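Local coordinates for protein sensory transduction histidine kinase, putative (Borrelia burgdorferi, PDB 5BWJ) that forms the periplasmic Venus flytrap sensor domain of the hybrid histidine kinase Hk1, which probably passes small-molecule signals to an autophosphorylating kinase, at residues Leu31-Leu36 against Ile47-Ile52. Numbering follows the deposited sequence.
Sequences LIFSIL and IMVEHI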
ATOM      1  N   LEU B  31       9.596   2.054  -7.527  1.00 33.69           N
ATOM      2  CA  LEU B  31      10.695   2.422  -6.642  1.00 36.48           C
ATOM      3  C   LEU B  31      11.627   1.245  -6.348  1.00 33.71           C
ATOM      4  O   LEU B  31      12.646   1.415  -5.677  1.00 34.22           O
ATOM      5  CB  LEU B  31      10.140   2.989  -5.329  1.00 39.89           C
ATOM      6  CG  LEU B  31       9.144   2.116  -4.558  1.00 42.67           C
ATOM      7  CD1 LEU B  31       9.855   1.179  -3.602  1.00 42.92           C
ATOM      8  CD2 LEU B  31       8.147   2.982  -3.811  1.00 43.21           C
ATOM      9  N   ILE B  32      11.281   0.058  -6.842  1.00 32.48           N
ATOM     10  CA  ILE B  32      12.073  -1.139  -6.561  1.00 32.96           C
ATOM     11  C   ILE B  32      13.473  -1.024  -7.154  1.00 34.01           C
ATOM     12  O   ILE B  32      14.437  -1.555  -6.604  1.00 34.87           O
ATOM     13  CB  ILE B  32      11.396  -2.422  -7.112  1.00 34.41           C
ATOM     14  CG1 ILE B  32      12.097  -3.682  -6.590  1.00 34.22           C
ATOM     15  CG2 ILE B  32      11.401  -2.435  -8.640  1.00 34.29           C
ATOM     16  CD1 ILE B  32      11.952  -3.913  -5.100  1.00 33.19           C
ATOM     17  N   PHE B  33      13.574  -0.324  -8.280  1.00 35.32           N
ATOM     18  CA  PHE B  33      14.841  -0.187  -8.986  1.00 36.56           C
ATOM     19  C   PHE B  33      15.835   0.597  -8.137  1.00 39.00           C
ATOM     20  O   PHE B  33      17.025   0.282  -8.104  1.00 38.93           O
ATOM     21  CB  PHE B  33      14.621   0.494 -10.339  1.00 35.95           C
ATOM     22  CG  PHE B  33      13.447  -0.053 -11.101  1.00 34.96           C
ATOM     23  CD1 PHE B  33      13.545  -1.256 -11.781  1.00 34.78           C
ATOM     24  CD2 PHE B  33      12.240   0.628 -11.123  1.00 35.87           C
ATOM     25  CE1 PHE B  33      12.463  -1.768 -12.475  1.00 35.10           C
ATOM     26  CE2 PHE B  33      11.155   0.122 -11.816  1.00 37.08           C
ATOM     27  CZ  PHE B  33      11.268  -1.079 -12.493  1.00 36.73           C
ATOM     28  N   SER B  34      15.333   1.614  -7.443  1.00 41.50           N
ATOM     29  CA  SER B  34      16.141   2.391  -6.511  1.00 45.86           C
ATOM     30  C   SER B  34      16.618   1.528  -5.346  1.00 40.80           C
ATOM     31  O   SER B  34      17.772   1.618  -4.926  1.00 40.64           O
ATOM     32  CB  SER B  34      15.342   3.586  -5.985  1.00 54.99           C
ATOM     33  OG  SER B  34      16.063   4.279  -4.981  1.00 61.32           O
ATOM     34  N   ILE B  35      15.722   0.694  -4.825  1.00 36.59           N
ATOM     35  CA  ILE B  35      16.050  -0.192  -3.714  1.00 36.28           C
ATOM     36  C   ILE B  35      17.109  -1.216  -4.111  1.00 35.43           C
ATOM     37  O   ILE B  35      18.040  -1.480  -3.352  1.00 38.88           O
ATOM     38  CB  ILE B  35      14.803  -0.944  -3.203  1.00 41.63           C
ATOM     39  CG1 ILE B  35      13.733   0.046  -2.739  1.00 46.04           C
ATOM     40  CG2 ILE B  35      15.173  -1.885  -2.053  1.00 44.74           C
ATOM     41  CD1 ILE B  35      12.393  -0.597  -2.448  1.00 49.17           C
ATOM     42  N   LEU B  36      16.952  -1.802  -5.294  1.00 36.05           N
ATOM     43  CA  LEU B  36      17.865  -2.840  -5.760  1.00 35.61           C
ATOM     44  C   LEU B  36      19.270  -2.296  -6.004  1.00 39.04           C
ATOM     45  O   LEU B  36      20.257  -2.982  -5.742  1.00 39.86           O
ATOM     46  CB  LEU B  36      17.326  -3.489  -7.037  1.00 34.50           C
ATOM     47  CG  LEU B  36      16.091  -4.380  -6.865  1.00 32.86           C
ATOM     48  CD1 LEU B  36      15.530  -4.788  -8.219  1.00 32.83           C
ATOM     49  CD2 LEU B  36      16.417  -5.614  -6.038  1.00 33.98           C
ATOM     50  N   ILE B  47      23.398  -5.885 -10.818  1.00 45.15           N
ATOM     51  CA  ILE B  47      22.070  -6.477 -10.897  1.00 46.94           C
ATOM     52  C   ILE B  47      21.476  -6.379 -12.295  1.00 43.11           C
ATOM     53  O   ILE B  47      21.772  -5.455 -13.057  1.00 41.00           O
ATOM     54  CB  ILE B  47      21.104  -5.817  -9.892  1.00 48.81           C
ATOM     55  CG1 ILE B  47      21.079  -4.299 -10.087  1.00 50.93           C
ATOM     56  CG2 ILE B  47      21.511  -6.169  -8.464  1.00 49.17           C
ATOM     57  CD1 ILE B  47      19.988  -3.606  -9.304  1.00 51.53           C
ATOM     58  N   MET B  48      20.647  -7.367 -12.615  1.00 42.05           N
ATOM     59  CA  MET B  48      19.869  -7.393 -13.843  1.00 40.02           C
ATOM     60  C   MET B  48      18.398  -7.540 -13.483  1.00 39.87           C
ATOM     61  O   MET B  48      18.023  -8.458 -12.756  1.00 39.84           O
ATOM     62  CB  MET B  48      20.321  -8.544 -14.748  1.00 39.88           C
ATOM     63  CG  MET B  48      19.350  -8.889 -15.872  1.00 40.34           C
ATOM     64  SD  MET B  48      18.996  -7.491 -16.954  1.00 82.98           S
ATOM     65  CE  MET B  48      17.721  -8.195 -17.994  1.00 54.03           C
ATOM     66  N   VAL B  49      17.572  -6.631 -13.990  1.00 41.75           N
ATOM     67  CA  VAL B  49      16.137  -6.677 -13.743  1.00 45.84           C
ATOM     68  C   VAL B  49      15.409  -7.114 -15.005  1.00 47.03           C
ATOM     69  O   VAL B  49      15.660  -6.589 -16.091  1.00 49.73           O
ATOM     70  CB  VAL B  49      15.594  -5.312 -13.284  1.00 48.22           C
ATOM     71  CG1 VAL B  49      14.109  -5.408 -12.967  1.00 49.49           C
ATOM     72  CG2 VAL B  49      16.361  -4.822 -12.064  1.00 48.91           C
ATOM     73  N   GLU B  50      14.513  -8.084 -14.852  1.00 46.23           N
ATOM     74  CA  GLU B  50      13.703  -8.569 -15.960  1.00 48.38           C
ATOM     75  C   GLU B  50      12.256  -8.740 -15.516  1.00 46.16           C
ATOM     76  O   GLU B  50      11.979  -9.381 -14.504  1.00 44.65           O
ATOM     77  CB  GLU B  50      14.251  -9.893 -16.496  1.00 54.90           C
ATOM     78  CG  GLU B  50      13.422 -10.496 -17.621  1.00 63.72           C
ATOM     79  CD  GLU B  50      14.019 -11.778 -18.165  1.00 72.03           C
ATOM     80  OE1 GLU B  50      13.316 -12.812 -18.153  1.00 74.84           O
ATOM     81  OE2 GLU B  50      15.185 -11.749 -18.612  1.00 75.64           O
ATOM     82  N   HIS B  51      11.337  -8.161 -16.279  1.00 47.22           N
ATOM     83  CA  HIS B  51       9.916  -8.283 -15.987  1.00 47.62           C
ATOM     84  C   HIS B  51       9.315  -9.490 -16.692  1.00 47.06           C
ATOM     85  O   HIS B  51       9.615  -9.755 -17.857  1.00 48.89           O
ATOM     86  CB  HIS B  51       9.171  -7.016 -16.403  1.00 47.60           C
ATOM     87  CG  HIS B  51       9.551  -5.804 -15.611  1.00 46.82           C
ATOM     88  ND1 HIS B  51      10.611  -4.994 -15.955  1.00 47.75           N
ATOM     89  CD2 HIS B  51       9.012  -5.267 -14.491  1.00 45.80           C
ATOM     90  CE1 HIS B  51      10.707  -4.008 -15.081  1.00 47.46           C
ATOM     91  NE2 HIS B  51       9.749  -4.150 -14.183  1.00 46.49           N
ATOM     92  N   ILE B  52       8.471 -10.220 -15.972  1.00 43.49           N
ATOM     93  CA  ILE B  52       7.677 -11.291 -16.560  1.00 43.00           C
ATOM     94  C   ILE B  52       6.251 -11.212 -16.025  1.00 43.02           C
ATOM     95  O   ILE B  52       6.033 -11.027 -14.827  1.00 41.80           O
ATOM     96  CB  ILE B  52       8.279 -12.682 -16.267  1.00 43.72           C
ATOM     97  CG1 ILE B  52       8.618 -12.830 -14.780  1.00 44.18           C
ATOM     98  CG2 ILE B  52       9.529 -12.902 -17.118  1.00 45.23           C
ATOM     99  CD1 ILE B  52       8.990 -14.242 -14.375  1.00 45.84           C
TER
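Phe33 and His51 both turn their rings anti to their own carbonyl carbons (chi1 -45° and -66°), which carries the two rims together from opposite directions. Neither ring lies over the other: Phe33 CZ comes 3.8 Å from His51 NE2, close to both ring planes, and the planes are inclined at 56°. A long, rigid ring suits position 33, because Phe33 sets off to the side of the strand and its rim still reaches His51 and Val49; the short helix and strand segments approach to 10.4 Å between axes. One face of the Phe33 ring is covered by Ile32 CG2, 3.8 Å above its centre, while the flat ring of His51 can meet Phe33 at the rim and still stack with Tyr28.

Val49, branched at CB as suits a strand, offers two methyls to different helix residues. CG1 meets the edge of the Phe33 ring, 4.0 Å from CE1, and CG2 lies 3.9 Å from Leu36 CD1. The arrangement is a helix packed nearly antiparallel on a strand, the alpha/beta layering of a Venus flytrap lobe. Helix 32-42 is followed after a two-residue link by strand 45-52, which pairs in parallel with strand 6-13. The alternating Ile47 and Val49 point at the helix, whereas Glu50, on the other side of the strand, forms salt bridges with Lys9 and Lys11.

Beta-branched Ile47 favours the extended backbone, and its long branch reaches the helix with CD1, tightly packed at 3.5 Å from Leu36 CB. Apolar Leu36 suits its buried position, pointing at the strand and also touching Phe10 of strand 6-13.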